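Local coordinates for protein putative nucleoside-diphosphate-sugar epimerase (Staphylococcus aureus subsp. aureus, PDB 3E48) that is of unproven function but is probably a nucleoside-diphosphate-sugar epimerase whose Rossmann-type domain binds a dinucleotide cofactor, at residues H11-H15 and R174-A178; S79-E85 and H116-F121; H158-A164 and E218-V224. All coordinates share one frame. Numbering follows the deposited sequence.

Contact 1 (H11-H15 and R174-A178); sequences HLGTH and RNDIA
Two helices of the Rossmann-type domain meet at their N-terminal turns: residues 11-15 open the helix that follows the glycine-rich loop, with Gly10 and Gly13 in its G-x-x-G-x-x-G pattern, and residues 174-178 open helix 174-186. Their axes approach to 8.9 Å and cross at -55°, with Leu12 CA 5.9 Å from Arg174 CA and His15 CA 5.9 Å from Ala178 CA.

Apolar contacts fill the buried side. Leu12 (tp) sets CD1 3.8 Å from Ile177 CG2, and both side chains also touch Met140 and Tyr143 of strand 134-143. Apart from this cluster, His15 CB is in van der Waals contact with Ala178 CB at 3.6 Å.

Arg174 (chi1 m, chi2 and chi3 t) runs back along the first helix, placing CD 3.8 Å from Leu12 N and NE 3.4 Å from His11 CB, which lies over one guanidinium face; Tyr143 adds a cation-pi contact. The His15 ring (chi1 -81°, chi2 -80°) takes the Arg174-Asn175 backbone on one face, with CD2 3.6 Å from Arg174 CB.

Water 1 lies 2.8 Å from His15 NE2 and accepts from Arg174 NH1 at 2.8 Å; water 2 lies 2.6 Å from His15 ND1 and donates to Asn175 OD1 at 2.6 Å.

Arg174 NE is buried without a partner; these first turns meet through apolar fit and water bridges, while Gln19 further along hydrogen-bonds Asn175 O directly.

Contact 2 (S79-E85 and H116-F121); sequences SFKRIPE and HMSPYF
In the Rossmann-type domain, the short helix 79-82 and the start of helix 84-96 pack against the loop 116-117 and the first turn of helix 118-131. The closest CA pair is Ser79 and Tyr120, 4.9 Å apart.

Ser79 (chi1 m) points at the start of the second helix. Its OG donates to His116 O at 3.1 Å and accepts a weak bond from Tyr120 N at 3.2 Å, while Pro119 CD sits 3.3 Å from the same OG. Water 3 joins the two backbones, accepting from Ser79 N at 3.0 Å and donating to His116 O at 2.8 Å.

One turn on, Arg82 (chi1 and chi2 t, chi3 m) stretches across the Tyr120 ring (chi1 t, chi2 79°). Its CD makes a CH-pi contact 3.3 Å from the ring centroid, nearly on the normal, and its CZ a cation-pi contact at 4.9 Å. Selenomethionine Met117 (mmm) lays CE 3.3 Å from Arg82 CZ over a guanidinium face, and Phe121 CZ meets the guanidinium edge 3.7 Å from Arg82 NH1. Arg82 NE is held by Ile76 O.

Ile83 (mm) turns CD1 back to 3.9 Å from Tyr120 CD1. Beside it, Tyr123 of the second subunit packs on Phe80, Ile83 and Pro119, so this junction forms part of the subunit interface.

Glu85 (tt) extends past the far end of the Tyr120 ring: its OE2 is hydrogen-bonded to Ser74 OG, and its OE1 comes within 2.6 Å of Tyr120 OH.

Contact 3 (H158-A164 and E218-V224); sequences HKLIYPA and EIKYEPV
Two extended segments form a two-strand parallel sheet, separate from the main mixed sheet and about 24 Å from the chain's centre (centre to centre). Lys159 lies beside Lys220 and Leu160 beside Tyr221, each CA pair 4.6 Å apart. His158, with phi/psi 63/26, turns the chain out of helix 147-157; the partner strand follows helix 204-215.

Backbone hydrogen bonds run Lys220 N to His158 O (3.0 Å), Leu160 N to Lys220 O (2.8 Å), Glu222 N to Leu160 O (2.9 Å) and Val224 N to Ile161 O (3.2 Å).

On the Lys159-Lys220 face, extended Lys159 (mttt) reaches Glu222 (mt) in a salt bridge, NZ to OE1 3.2 Å; water 4 donates to Glu222 OE2 and His158 O. Leu160 (tp) and Tyr221 share the other face, Leu160 CD2 4.1 Å from Tyr221 CD1. Tyr221 (chi1 t, chi2 50°) lies along the neighbouring segment, its OH hydrogen-bonded to Gly165 O and weakly accepting from Ala164 N at 3.5 Å, past the inverse gamma turn centred on Pro163. Ile161 (pt) sets CB 3.8 Å from Val224 CG2 (chi1 m).

Leu160 and Ile219 both touch Leu154 of helix 147-157, Tyr221 meets Met204 of helix 204-215, and Pro163 and Val224 rest on Phe229 of helix 226-231.

How the contacts relate
From the N terminus, residues 11-15 follow the first strand and its glycine-rich loop and meet 174-178, so that contact 1 closes a loop spanning most of the Rossmann-type domain. Contact 2 nests inside it, closing a short excursion from 79-85 through strand 100-106 to 116-121. Contact 3 opens at 158-164, still within that large loop, and closes at 218-224 beyond it, so contacts 1 and 3 cross while 2 and 3 follow in series. Contact 1 thus joins early and late helices of the domain, contact 2 adjoining helices at the subunit interface, and contact 3 two short strands about 27 Å from contact 1, centre to centre.

Contact 1 (H11-H15 and R174-A178)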
loop_
_atom_site.group_PDB
_atom_site.type_symbol
_atom_site.label_atom_id
_atom_site.label_comp_id
_atom_site.label_asym_id
_atom_site.label_seq_id
_atom_site.Cartn_x
_atom_site.Cartn_y
_atom_site.Cartn_z
ATOM N N HIS B 11 19.629 -4.966 13.530
ATOM C CA HIS B 11 20.790 -4.433 12.825
ATOM C C HIS B 11 20.715 -2.923 12.662
ATOM O O HIS B 11 21.625 -2.205 13.073
ATOM C CB HIS B 11 20.933 -5.090 11.452
ATOM C CG HIS B 11 21.327 -6.531 11.516
ATOM N ND1 HIS B 11 22.468 -6.958 12.157
ATOM C CD2 HIS B 11 20.740 -7.642 11.009
ATOM C CE1 HIS B 11 22.570 -8.271 12.041
ATOM N NE2 HIS B 11 21.534 -8.710 11.350
ATOM N N LEU B 12 19.635 -2.429 12.067
ATOM C CA LEU B 12 19.507 -0.990 11.881
ATOM C C LEU B 12 19.323 -0.274 13.217
ATOM O O LEU B 12 19.923 0.774 13.451
ATOM C CB LEU B 12 18.335 -0.668 10.950
ATOM C CG LEU B 12 18.024 0.823 10.780
ATOM C CD1 LEU B 12 19.210 1.545 10.152
ATOM C CD2 LEU B 12 16.788 0.979 9.910
ATOM N N GLY B 13 18.502 -0.843 14.094
ATOM C CA GLY B 13 18.266 -0.225 15.392
ATOM C C GLY B 13 19.523 -0.006 16.216
ATOM O O GLY B 13 19.640 0.989 16.937
ATOM N N THR B 14 20.463 -0.937 16.118
ATOM C CA THR B 14 21.713 -0.834 16.862
ATOM C C THR B 14 22.493 0.386 16.374
ATOM O O THR B 14 23.042 1.147 17.180
ATOM C CB THR B 14 22.545 -2.131 16.706
ATOM O OG1 THR B 14 21.841 -3.214 17.325
ATOM C CG2 THR B 14 23.903 -1.991 17.362
ATOM N N HIS B 15 22.530 0.580 15.057
ATOM C CA HIS B 15 23.212 1.736 14.474
ATOM C C HIS B 15 22.596 3.023 15.008
ATOM O O HIS B 15 23.302 3.914 15.487
ATOM C CB HIS B 15 23.083 1.724 12.946
ATOM C CG HIS B 15 24.053 0.813 12.265
ATOM N ND1 HIS B 15 25.366 1.163 12.033
ATOM C CD2 HIS B 15 23.908 -0.444 11.785
ATOM C CE1 HIS B 15 25.988 0.161 11.439
ATOM N NE2 HIS B 15 25.126 -0.827 11.277
ATOM N N ARG B 174 23.680 0.757 6.307
ATOM C CA ARG B 174 22.804 0.942 7.451
ATOM C C ARG B 174 23.322 2.157 8.207
ATOM O O ARG B 174 22.545 2.941 8.744
ATOM C CB ARG B 174 22.821 -0.275 8.380
ATOM C CG ARG B 174 22.174 -1.518 7.804
ATOM C CD ARG B 174 21.672 -2.424 8.912
ATOM N NE ARG B 174 21.092 -3.648 8.373
ATOM C CZ ARG B 174 21.784 -4.747 8.099
ATOM N NH1 ARG B 174 23.091 -4.785 8.322
ATOM N NH2 ARG B 174 21.172 -5.803 7.583
ATOM N N ASN B 175 24.644 2.308 8.251
ATOM C CA ASN B 175 25.230 3.449 8.941
ATOM C C ASN B 175 24.671 4.759 8.390
ATOM O O ASN B 175 24.306 5.658 9.155
ATOM C CB ASN B 175 26.754 3.445 8.797
ATOM C CG ASN B 175 27.399 4.667 9.429
ATOM O OD1 ASN B 175 27.272 4.897 10.631
ATOM N ND2 ASN B 175 28.090 5.460 8.617
ATOM N N ASP B 176 24.592 4.870 7.065
ATOM C CA ASP B 176 24.068 6.088 6.452
ATOM C C ASP B 176 22.570 6.274 6.680
ATOM O O ASP B 176 22.095 7.404 6.836
ATOM C CB ASP B 176 24.385 6.127 4.952
ATOM C CG ASP B 176 25.845 6.459 4.673
ATOM O OD1 ASP B 176 26.522 7.012 5.568
ATOM O OD2 ASP B 176 26.315 6.187 3.552
ATOM N N ILE B 177 21.817 5.178 6.698
ATOM C CA ILE B 177 20.386 5.286 6.946
ATOM C C ILE B 177 20.242 5.835 8.358
ATOM O O ILE B 177 19.474 6.765 8.600
ATOM C CB ILE B 177 19.696 3.912 6.857
ATOM C CG1 ILE B 177 19.661 3.458 5.397
ATOM C CG2 ILE B 177 18.281 3.991 7.447
ATOM C CD1 ILE B 177 19.227 2.031 5.216
ATOM N N ALA B 178 21.007 5.267 9.286
ATOM C CA ALA B 178 20.956 5.713 10.670
ATOM C C ALA B 178 21.336 7.185 10.795
ATOM O O ALA B 178 20.726 7.913 11.577
ATOM C CB ALA B 178 21.870 4.850 11.537
HETATM O O HOH W 1 24.855 -3.139 9.742
HETATM O O HOH W 2 26.513 3.469 12.641
#

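Contact 2 (S79-E85 and H116-F121)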
loop_
_atom_site.group_PDB
_atom_site.type_symbol
_atom_site.label_atom_id
_atom_site.label_comp_id
_atom_site.label_asym_id
_atom_site.label_seq_id
_atom_site.Cartn_x
_atom_site.Cartn_y
_atom_site.Cartn_z
ATOM N N SER B 79 2.976 -10.189 3.985
ATOM C CA SER B 79 2.350 -8.933 4.393
ATOM C C SER B 79 1.178 -9.064 5.363
ATOM O O SER B 79 1.073 -8.298 6.325
ATOM C CB SER B 79 1.892 -8.141 3.164
ATOM O OG SER B 79 3.007 -7.678 2.417
ATOM N N PHE B 80 0.294 -10.028 5.125
ATOM C CA PHE B 80 -0.870 -10.200 5.990
ATOM C C PHE B 80 -0.487 -10.454 7.443
ATOM O O PHE B 80 -1.179 -10.017 8.362
ATOM C CB PHE B 80 -1.743 -11.357 5.500
ATOM C CG PHE B 80 -3.057 -11.466 6.223
ATOM C CD1 PHE B 80 -4.083 -10.561 5.970
ATOM C CD2 PHE B 80 -3.264 -12.465 7.171
ATOM C CE1 PHE B 80 -5.298 -10.650 6.649
ATOM C CE2 PHE B 80 -4.475 -12.561 7.856
ATOM C CZ PHE B 80 -5.493 -11.653 7.594
ATOM N N LYS B 81 0.614 -11.167 7.646
ATOM C CA LYS B 81 1.065 -11.480 8.992
ATOM C C LYS B 81 1.758 -10.309 9.681
ATOM O O LYS B 81 1.770 -10.237 10.909
ATOM C CB LYS B 81 1.997 -12.691 8.968
ATOM C CG LYS B 81 1.275 -14.018 8.752
ATOM C CD LYS B 81 2.238 -15.200 8.824
ATOM C CE LYS B 81 3.047 -15.190 10.117
ATOM N NZ LYS B 81 2.188 -15.224 11.336
ATOM N N ARG B 82 2.319 -9.386 8.904
ATOM C CA ARG B 82 3.009 -8.250 9.503
ATOM C C ARG B 82 2.081 -7.055 9.776
ATOM O O ARG B 82 2.326 -6.281 10.694
ATOM C CB ARG B 82 4.188 -7.812 8.622
ATOM C CG ARG B 82 5.150 -6.867 9.334
ATOM C CD ARG B 82 6.207 -6.281 8.411
ATOM N NE ARG B 82 7.111 -7.279 7.843
ATOM C CZ ARG B 82 8.145 -6.982 7.060
ATOM N NH1 ARG B 82 8.403 -5.717 6.760
ATOM N NH2 ARG B 82 8.922 -7.945 6.569
ATOM N N ILE B 83 1.016 -6.917 8.991
ATOM C CA ILE B 83 0.052 -5.826 9.149
ATOM C C ILE B 83 -0.341 -5.443 10.581
ATOM O O ILE B 83 -0.391 -4.261 10.916
ATOM C CB ILE B 83 -1.262 -6.138 8.378
ATOM C CG1 ILE B 83 -0.979 -6.177 6.884
ATOM C CG2 ILE B 83 -2.325 -5.096 8.696
ATOM C CD1 ILE B 83 -0.342 -4.915 6.362
ATOM N N PRO B 84 -0.648 -6.429 11.437
ATOM C CA PRO B 84 -1.038 -6.110 12.818
ATOM C C PRO B 84 -0.055 -5.167 13.512
ATOM O O PRO B 84 -0.418 -4.400 14.402
ATOM C CB PRO B 84 -1.104 -7.485 13.474
ATOM C CG PRO B 84 -1.606 -8.351 12.336
ATOM C CD PRO B 84 -0.735 -7.882 11.191
ATOM N N GLU B 85 1.190 -5.235 13.068
ATOM C CA GLU B 85 2.285 -4.419 13.566
ATOM C C GLU B 85 1.948 -2.929 13.524
ATOM O O GLU B 85 2.035 -2.214 14.534
ATOM C CB GLU B 85 3.467 -4.681 12.662
ATOM C CG GLU B 85 4.787 -4.290 13.151
ATOM C CD GLU B 85 5.837 -4.871 12.254
ATOM O OE1 GLU B 85 6.232 -4.208 11.268
ATOM O OE2 GLU B 85 6.228 -6.017 12.525
ATOM N N HIS B 116 7.312 -8.995 -2.349
ATOM C CA HIS B 116 6.320 -9.583 -1.455
ATOM C C HIS B 116 5.874 -8.722 -0.288
ATOM O O HIS B 116 4.760 -8.885 0.205
ATOM C CB HIS B 116 6.830 -10.920 -0.921
ATOM C CG HIS B 116 6.675 -12.055 -1.884
ATOM N ND1 HIS B 116 6.635 -11.878 -3.248
ATOM C CD2 HIS B 116 6.584 -13.391 -1.673
ATOM C CE1 HIS B 116 6.526 -13.056 -3.840
ATOM N NE2 HIS B 116 6.495 -13.988 -2.907
HETATM N N MSE B 117 6.729 -7.817 0.177
HETATM C CA MSE B 117 6.329 -6.978 1.296
HETATM C C MSE B 117 5.784 -5.623 0.865
HETATM O O MSE B 117 5.480 -4.784 1.711
HETATM C CB MSE B 117 7.494 -6.780 2.274
HETATM C CG MSE B 117 8.066 -8.077 2.850
HETATM SE SE MSE B 117 6.746 -9.278 3.613
HETATM C CE MSE B 117 5.923 -8.020 4.834
ATOM N N SER B 118 5.640 -5.390 -0.438
ATOM C CA SER B 118 5.116 -4.091 -0.857
ATOM C C SER B 118 3.721 -3.800 -0.272
ATOM O O SER B 118 3.437 -2.666 0.106
ATOM C CB SER B 118 5.094 -3.961 -2.392
ATOM O OG SER B 118 4.118 -4.784 -2.981
ATOM N N PRO B 119 2.844 -4.819 -0.168
ATOM C CA PRO B 119 1.514 -4.547 0.393
ATOM C C PRO B 119 1.608 -3.960 1.805
ATOM O O PRO B 119 0.867 -3.038 2.157
ATOM C CB PRO B 119 0.843 -5.921 0.385
ATOM C CG PRO B 119 1.489 -6.608 -0.778
ATOM C CD PRO B 119 2.946 -6.227 -0.598
ATOM N N TYR B 120 2.520 -4.501 2.609
ATOM C CA TYR B 120 2.698 -4.015 3.975
ATOM C C TYR B 120 3.101 -2.550 4.004
ATOM O O TYR B 120 2.523 -1.761 4.749
ATOM C CB TYR B 120 3.764 -4.830 4.714
ATOM C CG TYR B 120 4.190 -4.210 6.033
ATOM C CD1 TYR B 120 3.401 -4.342 7.179
ATOM C CD2 TYR B 120 5.368 -3.462 6.129
ATOM C CE1 TYR B 120 3.774 -3.751 8.387
ATOM C CE2 TYR B 120 5.748 -2.864 7.334
ATOM C CZ TYR B 120 4.946 -3.014 8.456
ATOM O OH TYR B 120 5.317 -2.440 9.657
ATOM N N PHE B 121 4.084 -2.180 3.194
ATOM C CA PHE B 121 4.548 -0.799 3.189
ATOM C C PHE B 121 3.528 0.161 2.604
ATOM O O PHE B 121 3.400 1.295 3.068
ATOM C CB PHE B 121 5.894 -0.708 2.473
ATOM C CG PHE B 121 7.009 -1.346 3.246
ATOM C CD1 PHE B 121 7.443 -0.780 4.444
ATOM C CD2 PHE B 121 7.580 -2.538 2.820
ATOM C CE1 PHE B 121 8.431 -1.395 5.214
ATOM C CE2 PHE B 121 8.571 -3.168 3.579
ATOM C CZ PHE B 121 8.997 -2.593 4.780
HETATM O O HOH W 3 2.403 -10.213 1.003
#

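Contact 3 (H158-A164 and E218-V224)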
loop_
_atom_site.group_PDB
_atom_site.type_symbol
_atom_site.label_atom_id
_atom_site.label_comp_id
_atom_site.label_asym_id
_atom_site.label_seq_id
_atom_site.Cartn_x
_atom_site.Cartn_y
_atom_site.Cartn_z
ATOM N N HIS B 158 32.021 -17.442 -8.444
ATOM C CA HIS B 158 32.678 -16.518 -9.361
ATOM C C HIS B 158 31.599 -15.841 -10.198
ATOM O O HIS B 158 31.848 -15.395 -11.319
ATOM C CB HIS B 158 33.667 -17.245 -10.280
ATOM C CG HIS B 158 34.812 -17.879 -9.554
ATOM N ND1 HIS B 158 34.682 -19.049 -8.836
ATOM C CD2 HIS B 158 36.103 -17.495 -9.418
ATOM C CE1 HIS B 158 35.845 -19.359 -8.289
ATOM N NE2 HIS B 158 36.724 -18.432 -8.627
ATOM N N LYS B 159 30.393 -15.764 -9.643
ATOM C CA LYS B 159 29.281 -15.150 -10.351
ATOM C C LYS B 159 28.270 -14.487 -9.419
ATOM O O LYS B 159 28.033 -14.948 -8.301
ATOM C CB LYS B 159 28.556 -16.206 -11.192
ATOM C CG LYS B 159 29.456 -16.992 -12.133
ATOM C CD LYS B 159 28.730 -18.190 -12.728
ATOM C CE LYS B 159 29.666 -19.036 -13.580
ATOM N NZ LYS B 159 28.984 -20.246 -14.118
ATOM N N LEU B 160 27.691 -13.390 -9.895
ATOM C CA LEU B 160 26.657 -12.665 -9.163
ATOM C C LEU B 160 25.389 -13.195 -9.829
ATOM O O LEU B 160 25.216 -13.034 -11.038
ATOM C CB LEU B 160 26.789 -11.160 -9.401
ATOM C CG LEU B 160 25.794 -10.270 -8.650
ATOM C CD1 LEU B 160 26.044 -10.370 -7.150
ATOM C CD2 LEU B 160 25.950 -8.829 -9.124
ATOM N N ILE B 161 24.511 -13.827 -9.057
ATOM C CA ILE B 161 23.306 -14.428 -9.623
ATOM C C ILE B 161 21.957 -13.748 -9.393
ATOM O O ILE B 161 20.917 -14.303 -9.767
ATOM C CB ILE B 161 23.174 -15.895 -9.160
ATOM C CG1 ILE B 161 22.992 -15.953 -7.641
ATOM C CG2 ILE B 161 24.418 -16.677 -9.565
ATOM C CD1 ILE B 161 22.767 -17.349 -7.099
ATOM N N TYR B 162 21.956 -12.567 -8.786
ATOM C CA TYR B 162 20.701 -11.858 -8.544
ATOM C C TYR B 162 19.881 -11.750 -9.831
ATOM O O TYR B 162 20.358 -11.236 -10.838
ATOM C CB TYR B 162 20.965 -10.448 -8.005
ATOM C CG TYR B 162 21.622 -10.381 -6.643
ATOM C CD1 TYR B 162 21.182 -11.180 -5.585
ATOM C CD2 TYR B 162 22.633 -9.455 -6.388
ATOM C CE1 TYR B 162 21.732 -11.047 -4.305
ATOM C CE2 TYR B 162 23.183 -9.316 -5.119
ATOM C CZ TYR B 162 22.730 -10.108 -4.083
ATOM O OH TYR B 162 23.263 -9.936 -2.825
ATOM N N PRO B 163 18.633 -12.242 -9.811
ATOM C CA PRO B 163 17.761 -12.187 -10.992
ATOM C C PRO B 163 17.168 -10.794 -11.139
ATOM O O PRO B 163 15.956 -10.603 -11.013
ATOM C CB PRO B 163 16.703 -13.235 -10.679
ATOM C CG PRO B 163 16.552 -13.096 -9.191
ATOM C CD PRO B 163 17.994 -12.999 -8.721
ATOM N N ALA B 164 18.032 -9.820 -11.406
ATOM C CA ALA B 164 17.607 -8.434 -11.540
ATOM C C ALA B 164 17.693 -7.913 -12.966
ATOM O O ALA B 164 17.579 -6.710 -13.198
ATOM C CB ALA B 164 18.444 -7.550 -10.616
ATOM N N GLU B 218 37.681 -12.993 -9.685
ATOM C CA GLU B 218 36.768 -12.690 -10.781
ATOM C C GLU B 218 35.333 -13.096 -10.467
ATOM O O GLU B 218 35.058 -14.250 -10.133
ATOM C CB GLU B 218 37.228 -13.379 -12.073
ATOM C CG GLU B 218 37.449 -14.884 -11.953
ATOM C CD GLU B 218 38.735 -15.235 -11.222
ATOM O OE1 GLU B 218 39.818 -14.831 -11.698
ATOM O OE2 GLU B 218 38.663 -15.917 -10.177
ATOM N N ILE B 219 34.421 -12.133 -10.566
ATOM C CA ILE B 219 33.004 -12.371 -10.312
ATOM C C ILE B 219 32.207 -11.717 -11.436
ATOM O O ILE B 219 32.155 -10.493 -11.538
ATOM C CB ILE B 219 32.560 -11.760 -8.960
ATOM C CG1 ILE B 219 33.377 -12.372 -7.816
ATOM C CG2 ILE B 219 31.077 -12.019 -8.733
ATOM C CD1 ILE B 219 33.060 -11.790 -6.449
ATOM N N LYS B 220 31.591 -12.534 -12.281
ATOM C CA LYS B 220 30.815 -12.013 -13.396
ATOM C C LYS B 220 29.324 -12.118 -13.116
ATOM O O LYS B 220 28.882 -12.981 -12.359
ATOM C CB LYS B 220 31.164 -12.771 -14.679
ATOM C CG LYS B 220 32.635 -12.678 -15.074
ATOM C CD LYS B 220 32.911 -13.405 -16.382
ATOM C CE LYS B 220 34.397 -13.401 -16.727
ATOM N NZ LYS B 220 34.958 -12.024 -16.848
ATOM N N TYR B 221 28.548 -11.228 -13.721
ATOM C CA TYR B 221 27.105 -11.237 -13.530
ATOM C C TYR B 221 26.435 -12.274 -14.421
ATOM O O TYR B 221 26.307 -12.079 -15.629
ATOM C CB TYR B 221 26.522 -9.852 -13.824
ATOM C CG TYR B 221 25.012 -9.784 -13.726
ATOM C CD1 TYR B 221 24.344 -10.281 -12.607
ATOM C CD2 TYR B 221 24.254 -9.188 -14.734
ATOM C CE1 TYR B 221 22.959 -10.184 -12.491
ATOM C CE2 TYR B 221 22.867 -9.085 -14.628
ATOM C CZ TYR B 221 22.227 -9.580 -13.504
ATOM O OH TYR B 221 20.861 -9.452 -13.379
ATOM N N GLU B 222 26.020 -13.379 -13.813
ATOM C CA GLU B 222 25.339 -14.458 -14.522
ATOM C C GLU B 222 24.100 -14.806 -13.711
ATOM O O GLU B 222 24.078 -15.788 -12.966
ATOM C CB GLU B 222 26.249 -15.680 -14.643
ATOM C CG GLU B 222 27.426 -15.477 -15.580
ATOM C CD GLU B 222 28.341 -16.683 -15.633
ATOM O OE1 GLU B 222 27.839 -17.801 -15.887
ATOM O OE2 GLU B 222 29.563 -16.511 -15.427
ATOM N N PRO B 223 23.042 -13.996 -13.851
ATOM C CA PRO B 223 21.783 -14.189 -13.137
ATOM C C PRO B 223 21.073 -15.506 -13.411
ATOM O O PRO B 223 20.959 -15.940 -14.557
ATOM C CB PRO B 223 20.955 -12.983 -13.572
ATOM C CG PRO B 223 21.426 -12.755 -14.969
ATOM C CD PRO B 223 22.925 -12.898 -14.828
ATOM N N VAL B 224 20.611 -16.142 -12.340
ATOM C CA VAL B 224 19.883 -17.393 -12.453
ATOM C C VAL B 224 18.401 -17.058 -12.517
ATOM O O VAL B 224 18.008 -15.901 -12.329
ATOM C CB VAL B 224 20.144 -18.323 -11.244
ATOM C CG1 VAL B 224 21.593 -18.782 -11.251
ATOM C CG2 VAL B 224 19.825 -17.600 -9.943
HETATM O O HOH W 4 32.108 -16.639 -13.753
#